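PDB 6W0P: kojibiose phosphorylase, which belongs to glycoside hydrolase family 65, whose members join an N-terminal beta-sandwich domain to a helical catalytic domain and a small C-terminal domain. Local coordinates for residues E48-K53 / D104-K109; R95-D100 / K168-L173; E99-D104 / F128-N133. One frame throughout, in Å; residues are numbered along the deposited sequence.

How the interactions relate
Following the chain from the N terminus, the loop 48-53 comes first and is met by 104-109, so interaction 1 closes a loop of 50 residues. Within that loop lies strand 94-98, whose partner in interaction 2 is strand 165-174, closing 67 residues; the two contacts therefore cross. Interaction 3 shares Glu99 and Asp100 with interaction 2 and joins 99-104 to 128-133, closing 23 residues; 128-133 falls between the segments of interaction 2. It crosses interaction 1, with which it shares Asp104. Interaction 2 lies within the five-stranded sheet, interaction 3 packs its outermost strand 101-102 against the ten-stranded sheet, and interaction 1 fastens a loop to the turn between the sheets.

Interaction 1: residues E48-K53 / D104-K109; sequences ETYSGK and DLNKVK
Asp104 OD1 is gripped by two backbone amides, Ser51 N from across the contact and Asn106 N from two residues further along its own chain. They arrive from opposite faces of the carboxylate: Ser51 N lies 3.3 Å from Asp104 OD1 on the syn side, whereas Asn106 N stands well above the plane at 3.2 Å from the same oxygen. The other oxygen, OD2, takes the hydroxyl of Ser51 through its syn lone pair, with Ser51 OG and Asp104 OD2 2.7 Å apart. Asp104 CG is anti to the backbone N (chi1 177°), and the bonds to Ser51 and Asn106 hold the carboxylate in its rotation. Such an arrangement should favour its charged form.

The bond to Asn106 N makes an Asx turn, which carries the chain out of strand 101-102 towards strand 109-118 in the N-terminal beta-sandwich domain of this family 65 enzyme; the loop 48-53 docks on that turn. Ser51 OG also accepts a bond from Asn106 ND2 at 3.1 Å, lying close to the amide plane, so the hydroxyl passes the link on from Asn106 to Asp104. Beside it the Tyr50 side chain crosses that of Asn106 at about a right angle, its CE1 3.8 Å from Asn106 CB. One water joins Tyr50 OH to Asn106 OD1. Another accepts from Leu105 N and donates to Thr49 O and to Glu48 OE2, the last at 2.8 Å from the water oxygen. Glu48 OE1 forms a salt bridge with Arg126, while OE2 comes within 3.9 Å of Leu105 CG, the leucine side chain reaching on to Phe128 and Phe113.

Interaction 2: residues R95-D100 / K168-L173; sequences RIIHED and KLELHL
Arg95 and Glu170 face each other as a hydrogen-bonded pair of two neighbouring antiparallel strands, 94-98 and 165-174, in the five-stranded sheet of the N-terminal beta-sandwich domain. The axes of 95-98 and 168-173 come within 4.8 Å. Arg95 N and O both bond to the backbone of Glu170, and Ile97 repeats the pattern with Lys168, where Lys168 N donates to Ile97 O over 2.8 Å. Between these pairs Ile96 and Leu169 form a non-hydrogen-bonded pair; their side chains lie side by side, Ile96 CG1 3.8 Å from Leu169 CD1, and both pack on Phe159 of strand 152-161 in the ten-stranded sheet.

The other face carries Arg95, Lys168 and Glu170 together with Ile97, whose side chain lies beside that of Lys168. Here the side chains of Arg95 and Glu170 point the same way, with guanidinium and carboxylate planes 67° apart. Arg95 NH1 reaches Glu170 OE1 at 3.3 Å, a weak hydrogen bond within a salt bridge, and a water that accepts from NH1 and donates to OE1 supports it. The bend at chi3 (78°) turns NE out of the line of the chain; NE carries the salt bridge to Glu102, the stronger partner of the guanidinium.

The neighbours on strand 165-174 position the glutamate. His172 NE2 donates to the anti lone pair of Glu170 OE1, and the carboxylate oxygen lies near the ring plane of the histidine. Lys168 NZ forms a salt bridge with Glu170 OE2 from the anti side, so that both oxygens are engaged and the negative charge is probably stabilised. Across the strands, Arg95 CD lies 3.7 Å from His172 NE2, the arginine chain crossing the histidine obliquely.

Interaction 3: residues E99-D104 / F128-N133; sequences EDEELD and FTWLTN
Packing between the two sheets of the beta-sandwich domain brings strand 101-102, at the margin of the five-stranded sheet, against strand 123-132 of the ten-stranded one. Trp130 is at the centre, its indole held between Leu103 and Thr132. Leu103 CD1 sits over one face, 3.6 Å from the centroid of the five-membered ring and 12° off its normal, a CH-pi contact; Thr132 CG2 covers the opposite face. The leucine's other methyl, CD2, meets Phe128 tip to tip at the ring edge, 3.8 Å from Phe128 CE1.

Glu101 slides past the indole in the opposite direction. Its CG is anti to the backbone N (chi1 176°) and the extended chain beyond it carries the carboxylate to the N-H edge of the indole. Trp130 NE1 donates to Glu101 OE1 over 3.2 Å, approaching from above the carboxylate plane, which stands at 80° to the ring. Thr132 OG1 donates to Glu101 OE2 at 2.8 Å, also from above that plane, and the same hydroxyl is hydrogen-bonded to His98 ND1. Just beyond the strand, Asn133 ND2 donates to Glu99 OE1 at 2.7 Å, nearly along the C-O bond, with amide and carboxylate almost coplanar.

The carboxylate of Glu101 thus receives one neutral donor on each oxygen, which ties its orientation to both the indole and the threonine. With the buried Trp130 covered on both faces and its N-H bonded to Glu101, the contact combines apolar packing with directional bonds that would restrict rotation of the indole.

Interaction 1: residues E48-K53 / D104-K109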
loop_
_atom_site.group_PDB
_atom_site.type_symbol
_atom_site.label_atom_id
_atom_site.label_comp_id
_atom_site.label_asym_id
_atom_site.label_seq_id
_atom_site.Cartn_x
_atom_site.Cartn_y
_atom_site.Cartn_z
ATOM N N GLU A 48 -24.519 22.795 -25.885
ATOM C CA GLU A 48 -24.093 22.512 -27.281
ATOM C C GLU A 48 -22.769 21.754 -27.247
ATOM O O GLU A 48 -22.145 21.729 -26.181
ATOM C CB GLU A 48 -23.959 23.805 -28.094
ATOM C CG GLU A 48 -22.773 24.687 -27.705
ATOM C CD GLU A 48 -22.944 25.562 -26.468
ATOM O OE1 GLU A 48 -23.996 25.462 -25.824
ATOM O OE2 GLU A 48 -22.022 26.331 -26.145
ATOM N N THR A 49 -22.358 21.186 -28.380
ATOM C CA THR A 49 -21.001 20.597 -28.576
ATOM C C THR A 49 -19.923 21.583 -28.091
ATOM O O THR A 49 -19.967 22.762 -28.454
ATOM C CB THR A 49 -20.806 20.194 -30.043
ATOM O OG1 THR A 49 -21.737 19.145 -30.306
ATOM C CG2 THR A 49 -19.398 19.744 -30.366
ATOM N N TYR A 50 -18.987 21.122 -27.267
ATOM C CA TYR A 50 -17.777 21.902 -26.898
ATOM C C TYR A 50 -16.576 20.968 -26.976
ATOM O O TYR A 50 -16.587 19.903 -26.321
ATOM C CB TYR A 50 -17.896 22.562 -25.521
ATOM C CG TYR A 50 -16.706 23.403 -25.108
ATOM C CD1 TYR A 50 -16.493 24.670 -25.628
ATOM C CD2 TYR A 50 -15.794 22.943 -24.173
ATOM C CE1 TYR A 50 -15.421 25.454 -25.228
ATOM C CE2 TYR A 50 -14.714 23.708 -23.769
ATOM C CZ TYR A 50 -14.523 24.969 -24.294
ATOM O OH TYR A 50 -13.453 25.720 -23.877
ATOM N N SER A 51 -15.601 21.352 -27.795
ATOM C CA SER A 51 -14.442 20.507 -28.178
ATOM C C SER A 51 -13.196 20.992 -27.417
ATOM O O SER A 51 -12.100 20.516 -27.721
ATOM C CB SER A 51 -14.252 20.516 -29.675
ATOM O OG SER A 51 -13.843 21.803 -30.113
ATOM N N GLY A 52 -13.363 21.920 -26.467
ATOM C CA GLY A 52 -12.308 22.301 -25.508
ATOM C C GLY A 52 -12.292 21.314 -24.358
ATOM O O GLY A 52 -13.105 20.372 -24.401
ATOM N N LYS A 53 -11.425 21.510 -23.365
ATOM C CA LYS A 53 -11.386 20.655 -22.152
ATOM C C LYS A 53 -12.685 20.901 -21.362
ATOM O O LYS A 53 -13.047 22.047 -21.094
ATOM C CB LYS A 53 -10.081 20.854 -21.355
ATOM C CG LYS A 53 -10.106 21.904 -20.256
ATOM C CD LYS A 53 -8.751 22.572 -19.962
ATOM C CE LYS A 53 -8.895 23.966 -19.370
ATOM N NZ LYS A 53 -9.617 24.871 -20.299
ATOM N N ASP A 104 -19.984 25.572 -31.663
ATOM C CA ASP A 104 -18.960 25.061 -30.718
ATOM C C ASP A 104 -18.052 26.238 -30.361
ATOM O O ASP A 104 -17.344 26.720 -31.287
ATOM C CB ASP A 104 -18.160 23.917 -31.351
ATOM C CG ASP A 104 -17.036 23.405 -30.460
ATOM O OD1 ASP A 104 -16.941 23.895 -29.320
ATOM O OD2 ASP A 104 -16.273 22.521 -30.915
ATOM N N LEU A 105 -18.084 26.713 -29.112
ATOM C CA LEU A 105 -17.426 28.002 -28.739
ATOM C C LEU A 105 -15.901 27.844 -28.721
ATOM O O LEU A 105 -15.236 28.859 -28.689
ATOM C CB LEU A 105 -17.948 28.497 -27.391
ATOM C CG LEU A 105 -19.413 28.939 -27.364
ATOM C CD1 LEU A 105 -19.738 29.609 -26.031
ATOM C CD2 LEU A 105 -19.744 29.862 -28.520
ATOM N N ASN A 106 -15.368 26.621 -28.760
ATOM C CA ASN A 106 -13.908 26.355 -28.908
ATOM C C ASN A 106 -13.463 26.596 -30.365
ATOM O O ASN A 106 -12.266 26.784 -30.561
ATOM C CB ASN A 106 -13.542 24.939 -28.451
ATOM C CG ASN A 106 -12.047 24.689 -28.370
ATOM O OD1 ASN A 106 -11.335 25.381 -27.647
ATOM N ND2 ASN A 106 -11.563 23.702 -29.116
ATOM N N LYS A 107 -14.381 26.625 -31.335
ATOM C CA LYS A 107 -14.064 26.790 -32.784
ATOM C C LYS A 107 -14.660 28.082 -33.358
ATOM O O LYS A 107 -13.947 28.772 -34.063
ATOM C CB LYS A 107 -14.536 25.560 -33.568
ATOM C CG LYS A 107 -13.691 24.313 -33.337
ATOM C CD LYS A 107 -14.155 23.090 -34.113
ATOM C CE LYS A 107 -13.412 21.835 -33.688
ATOM N NZ LYS A 107 -13.794 20.653 -34.503
ATOM N N VAL A 108 -15.914 28.413 -33.074
ATOM C CA VAL A 108 -16.662 29.447 -33.856
ATOM C C VAL A 108 -16.287 30.853 -33.369
ATOM O O VAL A 108 -15.582 30.972 -32.367
ATOM C CB VAL A 108 -18.183 29.194 -33.807
ATOM C CG1 VAL A 108 -18.533 27.801 -34.336
ATOM C CG2 VAL A 108 -18.757 29.414 -32.411
ATOM N N LYS A 109 -16.718 31.882 -34.102
ATOM C CA LYS A 109 -16.588 33.303 -33.690
ATOM C C LYS A 109 -17.858 33.676 -32.912
ATOM O O LYS A 109 -18.979 33.344 -33.370
ATOM C CB LYS A 109 -16.353 34.228 -34.892
ATOM C CG LYS A 109 -14.891 34.378 -35.290
ATOM C CD LYS A 109 -14.658 34.355 -36.784
ATOM C CE LYS A 109 -13.217 34.057 -37.146
ATOM N NZ LYS A 109 -12.976 34.260 -38.596
HETATM O O HOH W 1 -19.593 25.498 -27.201
HETATM O O HOH W 2 -12.372 27.133 -25.945
#

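Interaction 2: residues R95-D100 / K168-L173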
loop_
_atom_site.group_PDB
_atom_site.type_symbol
_atom_site.label_atom_id
_atom_site.label_comp_id
_atom_site.label_asym_id
_atom_site.label_seq_id
_atom_site.Cartn_x
_atom_site.Cartn_y
_atom_site.Cartn_z
ATOM N N ARG A 95 -27.522 20.108 -30.045
ATOM C CA ARG A 95 -26.633 20.468 -31.169
ATOM C C ARG A 95 -27.302 21.594 -31.946
ATOM O O ARG A 95 -28.519 21.500 -32.248
ATOM C CB ARG A 95 -26.311 19.245 -32.030
ATOM C CG ARG A 95 -25.493 18.212 -31.277
ATOM C CD ARG A 95 -25.201 16.985 -32.108
ATOM N NE ARG A 95 -24.137 17.226 -33.059
ATOM C CZ ARG A 95 -24.096 16.753 -34.310
ATOM N NH1 ARG A 95 -25.099 16.041 -34.806
ATOM N NH2 ARG A 95 -23.059 17.035 -35.081
ATOM N N ILE A 96 -26.522 22.620 -32.267
ATOM C CA ILE A 96 -27.003 23.728 -33.124
ATOM C C ILE A 96 -26.124 23.798 -34.377
ATOM O O ILE A 96 -24.891 23.815 -34.246
ATOM C CB ILE A 96 -27.049 25.031 -32.315
ATOM C CG1 ILE A 96 -27.979 24.878 -31.110
ATOM C CG2 ILE A 96 -27.465 26.184 -33.216
ATOM C CD1 ILE A 96 -28.034 26.090 -30.194
ATOM N N ILE A 97 -26.772 23.790 -35.552
ATOM C CA ILE A 97 -26.129 23.867 -36.900
ATOM C C ILE A 97 -26.784 25.009 -37.687
ATOM O O ILE A 97 -28.016 25.057 -37.755
ATOM C CB ILE A 97 -26.217 22.517 -37.639
ATOM C CG1 ILE A 97 -25.715 21.366 -36.764
ATOM C CG2 ILE A 97 -25.486 22.568 -38.979
ATOM C CD1 ILE A 97 -26.801 20.714 -35.942
ATOM N N HIS A 98 -25.955 25.902 -38.217
ATOM C CA HIS A 98 -26.328 26.974 -39.173
ATOM C C HIS A 98 -25.571 26.747 -40.486
ATOM O O HIS A 98 -24.341 26.871 -40.477
ATOM C CB HIS A 98 -25.978 28.339 -38.588
ATOM C CG HIS A 98 -26.332 29.500 -39.453
ATOM N ND1 HIS A 98 -25.412 30.482 -39.777
ATOM C CD2 HIS A 98 -27.495 29.859 -40.034
ATOM C CE1 HIS A 98 -26.008 31.411 -40.491
ATOM N NE2 HIS A 98 -27.283 31.047 -40.673
ATOM N N GLU A 99 -26.257 26.408 -41.573
ATOM C CA GLU A 99 -25.592 26.294 -42.900
ATOM C C GLU A 99 -24.323 25.445 -42.753
ATOM O O GLU A 99 -23.196 25.900 -43.113
ATOM C CB GLU A 99 -25.284 27.706 -43.400
ATOM C CG GLU A 99 -26.531 28.550 -43.528
ATOM C CD GLU A 99 -26.282 29.994 -43.905
ATOM O OE1 GLU A 99 -25.104 30.410 -43.919
ATOM O OE2 GLU A 99 -27.271 30.693 -44.185
ATOM N N ASP A 100 -24.487 24.268 -42.165
ATOM C CA ASP A 100 -23.425 23.228 -42.026
ATOM C C ASP A 100 -22.295 23.634 -41.057
ATOM O O ASP A 100 -21.444 22.751 -40.813
ATOM C CB ASP A 100 -22.891 22.804 -43.397
ATOM C CG ASP A 100 -23.451 21.450 -43.802
ATOM O OD1 ASP A 100 -24.160 21.384 -44.849
ATOM O OD2 ASP A 100 -23.204 20.477 -43.049
ATOM N N LYS A 168 -30.688 24.443 -37.488
ATOM C CA LYS A 168 -31.142 23.143 -36.968
ATOM C C LYS A 168 -30.832 23.083 -35.475
ATOM O O LYS A 168 -29.721 23.449 -35.095
ATOM C CB LYS A 168 -30.452 22.004 -37.712
ATOM C CG LYS A 168 -31.190 20.684 -37.586
ATOM C CD LYS A 168 -30.302 19.461 -37.605
ATOM C CE LYS A 168 -31.104 18.219 -37.279
ATOM N NZ LYS A 168 -30.374 16.991 -37.663
ATOM N N LEU A 169 -31.796 22.645 -34.671
ATOM C CA LEU A 169 -31.619 22.404 -33.223
ATOM C C LEU A 169 -31.949 20.943 -32.961
ATOM O O LEU A 169 -33.012 20.495 -33.455
ATOM C CB LEU A 169 -32.543 23.341 -32.449
ATOM C CG LEU A 169 -32.681 23.074 -30.953
ATOM C CD1 LEU A 169 -31.388 23.354 -30.201
ATOM C CD2 LEU A 169 -33.800 23.910 -30.395
ATOM N N GLU A 170 -31.036 20.230 -32.295
ATOM C CA GLU A 170 -31.236 18.846 -31.795
ATOM C C GLU A 170 -31.258 18.893 -30.257
ATOM O O GLU A 170 -30.310 19.429 -29.694
ATOM C CB GLU A 170 -30.123 17.921 -32.287
ATOM C CG GLU A 170 -30.011 17.829 -33.802
ATOM C CD GLU A 170 -28.898 16.929 -34.336
ATOM O OE1 GLU A 170 -28.127 16.368 -33.523
ATOM O OE2 GLU A 170 -28.788 16.800 -35.564
ATOM N N LEU A 171 -32.307 18.364 -29.627
ATOM C CA LEU A 171 -32.349 18.075 -28.176
ATOM C C LEU A 171 -32.050 16.586 -27.961
ATOM O O LEU A 171 -32.758 15.734 -28.555
ATOM C CB LEU A 171 -33.713 18.454 -27.585
ATOM C CG LEU A 171 -34.227 19.864 -27.864
ATOM C CD1 LEU A 171 -35.453 20.133 -27.013
ATOM C CD2 LEU A 171 -33.161 20.916 -27.608
ATOM N N HIS A 172 -31.059 16.299 -27.109
ATOM C CA HIS A 172 -30.586 14.927 -26.799
ATOM C C HIS A 172 -30.871 14.567 -25.334
ATOM O O HIS A 172 -30.699 15.441 -24.451
ATOM C CB HIS A 172 -29.091 14.812 -27.084
ATOM C CG HIS A 172 -28.684 15.012 -28.504
ATOM N ND1 HIS A 172 -27.739 14.205 -29.112
ATOM C CD2 HIS A 172 -29.032 15.939 -29.418
ATOM C CE1 HIS A 172 -27.532 14.626 -30.342
ATOM N NE2 HIS A 172 -28.316 15.681 -30.554
ATOM N N LEU A 173 -31.276 13.320 -25.089
ATOM C CA LEU A 173 -30.959 12.576 -23.846
ATOM C C LEU A 173 -29.880 11.558 -24.212
ATOM O O LEU A 173 -30.156 10.693 -25.067
ATOM C CB LEU A 173 -32.203 11.878 -23.291
ATOM C CG LEU A 173 -33.457 12.736 -23.184
ATOM C CD1 LEU A 173 -34.611 11.891 -22.683
ATOM C CD2 LEU A 173 -33.236 13.939 -22.272
HETATM O O HOH W 3 -26.824 14.161 -33.692
#

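Interaction 3: residues E99-D104 / F128-N133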
loop_
_atom_site.group_PDB
_atom_site.type_symbol
_atom_site.label_atom_id
_atom_site.label_comp_id
_atom_site.label_asym_id
_atom_site.label_seq_id
_atom_site.Cartn_x
_atom_site.Cartn_y
_atom_site.Cartn_z
ATOM N N GLU A 99 -26.257 26.408 -41.573
ATOM C CA GLU A 99 -25.592 26.294 -42.900
ATOM C C GLU A 99 -24.323 25.445 -42.753
ATOM O O GLU A 99 -23.196 25.900 -43.113
ATOM C CB GLU A 99 -25.284 27.706 -43.400
ATOM C CG GLU A 99 -26.531 28.550 -43.528
ATOM C CD GLU A 99 -26.282 29.994 -43.905
ATOM O OE1 GLU A 99 -25.104 30.410 -43.919
ATOM O OE2 GLU A 99 -27.271 30.693 -44.185
ATOM N N ASP A 100 -24.487 24.268 -42.165
ATOM C CA ASP A 100 -23.425 23.228 -42.026
ATOM C C ASP A 100 -22.295 23.634 -41.057
ATOM O O ASP A 100 -21.444 22.751 -40.813
ATOM C CB ASP A 100 -22.891 22.804 -43.397
ATOM C CG ASP A 100 -23.451 21.450 -43.802
ATOM O OD1 ASP A 100 -24.160 21.384 -44.849
ATOM O OD2 ASP A 100 -23.204 20.477 -43.049
ATOM N N GLU A 101 -22.301 24.856 -40.482
ATOM C CA GLU A 101 -21.401 25.252 -39.356
ATOM C C GLU A 101 -22.076 24.871 -38.034
ATOM O O GLU A 101 -23.220 25.334 -37.801
ATOM C CB GLU A 101 -21.076 26.745 -39.390
ATOM C CG GLU A 101 -20.239 27.196 -38.211
ATOM C CD GLU A 101 -19.993 28.693 -38.124
ATOM O OE1 GLU A 101 -19.401 29.120 -37.111
ATOM O OE2 GLU A 101 -20.394 29.429 -39.060
ATOM N N GLU A 102 -21.431 24.014 -37.238
ATOM C CA GLU A 102 -21.965 23.575 -35.920
ATOM C C GLU A 102 -21.530 24.582 -34.848
ATOM O O GLU A 102 -20.342 24.945 -34.818
ATOM C CB GLU A 102 -21.532 22.167 -35.506
ATOM C CG GLU A 102 -22.323 21.688 -34.290
ATOM C CD GLU A 102 -22.026 20.300 -33.746
ATOM O OE1 GLU A 102 -21.237 19.560 -34.392
ATOM O OE2 GLU A 102 -22.610 19.946 -32.690
ATOM N N LEU A 103 -22.453 24.997 -33.992
ATOM C CA LEU A 103 -22.118 25.830 -32.805
ATOM C C LEU A 103 -21.185 25.038 -31.871
ATOM O O LEU A 103 -21.570 23.951 -31.386
ATOM C CB LEU A 103 -23.399 26.267 -32.090
ATOM C CG LEU A 103 -23.204 27.176 -30.877
ATOM C CD1 LEU A 103 -22.538 28.488 -31.250
ATOM C CD2 LEU A 103 -24.536 27.453 -30.214
ATOM N N ASP A 104 -19.984 25.572 -31.663
ATOM C CA ASP A 104 -18.960 25.061 -30.718
ATOM C C ASP A 104 -18.052 26.238 -30.361
ATOM O O ASP A 104 -17.344 26.720 -31.287
ATOM C CB ASP A 104 -18.160 23.917 -31.351
ATOM C CG ASP A 104 -17.036 23.405 -30.460
ATOM O OD1 ASP A 104 -16.941 23.895 -29.320
ATOM O OD2 ASP A 104 -16.273 22.521 -30.915
ATOM N N PHE A 128 -24.769 34.470 -25.532
ATOM C CA PHE A 128 -23.637 34.819 -26.428
ATOM C C PHE A 128 -24.185 35.084 -27.829
ATOM O O PHE A 128 -25.315 34.647 -28.153
ATOM C CB PHE A 128 -22.573 33.719 -26.386
ATOM C CG PHE A 128 -23.132 32.344 -26.636
ATOM C CD1 PHE A 128 -23.248 31.856 -27.919
ATOM C CD2 PHE A 128 -23.575 31.556 -25.590
ATOM C CE1 PHE A 128 -23.797 30.607 -28.152
ATOM C CE2 PHE A 128 -24.122 30.307 -25.823
ATOM C CZ PHE A 128 -24.248 29.840 -27.105
ATOM N N THR A 129 -23.430 35.829 -28.633
ATOM C CA THR A 129 -23.797 36.083 -30.046
ATOM C C THR A 129 -22.853 35.285 -30.953
ATOM O O THR A 129 -21.632 35.499 -30.907
ATOM C CB THR A 129 -23.879 37.580 -30.349
ATOM O OG1 THR A 129 -24.831 38.141 -29.435
ATOM C CG2 THR A 129 -24.298 37.842 -31.779
ATOM N N TRP A 130 -23.437 34.377 -31.726
ATOM C CA TRP A 130 -22.763 33.511 -32.724
ATOM C C TRP A 130 -22.629 34.292 -34.029
ATOM O O TRP A 130 -23.683 34.650 -34.609
ATOM C CB TRP A 130 -23.593 32.242 -32.914
ATOM C CG TRP A 130 -22.959 31.179 -33.744
ATOM C CD1 TRP A 130 -21.647 31.056 -34.107
ATOM C CD2 TRP A 130 -23.635 30.038 -34.275
ATOM N NE1 TRP A 130 -21.468 29.916 -34.841
ATOM C CE2 TRP A 130 -22.670 29.269 -34.957
ATOM C CE3 TRP A 130 -24.960 29.596 -34.235
ATOM C CZ2 TRP A 130 -22.995 28.077 -35.601
ATOM C CZ3 TRP A 130 -25.284 28.423 -34.885
ATOM C CH2 TRP A 130 -24.313 27.675 -35.555
ATOM N N LEU A 131 -21.391 34.580 -34.440
ATOM C CA LEU A 131 -21.068 35.194 -35.748
ATOM C C LEU A 131 -20.799 34.045 -36.726
ATOM O O LEU A 131 -19.701 33.508 -36.743
ATOM C CB LEU A 131 -19.880 36.145 -35.589
ATOM C CG LEU A 131 -19.899 37.027 -34.336
ATOM C CD1 LEU A 131 -18.743 38.020 -34.366
ATOM C CD2 LEU A 131 -21.220 37.766 -34.181
ATOM N N THR A 132 -21.844 33.629 -37.439
ATOM C CA THR A 132 -21.848 32.481 -38.376
ATOM C C THR A 132 -22.278 32.981 -39.758
ATOM O O THR A 132 -23.464 33.369 -39.910
ATOM C CB THR A 132 -22.740 31.340 -37.867
ATOM O OG1 THR A 132 -22.978 30.467 -38.981
ATOM C CG2 THR A 132 -24.038 31.825 -37.248
ATOM N N ASN A 133 -21.326 32.963 -40.706
ATOM C CA ASN A 133 -21.454 33.436 -42.111
ATOM C C ASN A 133 -21.902 34.898 -42.093
ATOM O O ASN A 133 -21.094 35.756 -41.662
ATOM C CB ASN A 133 -22.332 32.491 -42.936
ATOM C CG ASN A 133 -21.657 31.155 -43.144
ATOM O OD1 ASN A 133 -20.430 31.073 -43.089
ATOM N ND2 ASN A 133 -22.434 30.108 -43.346
#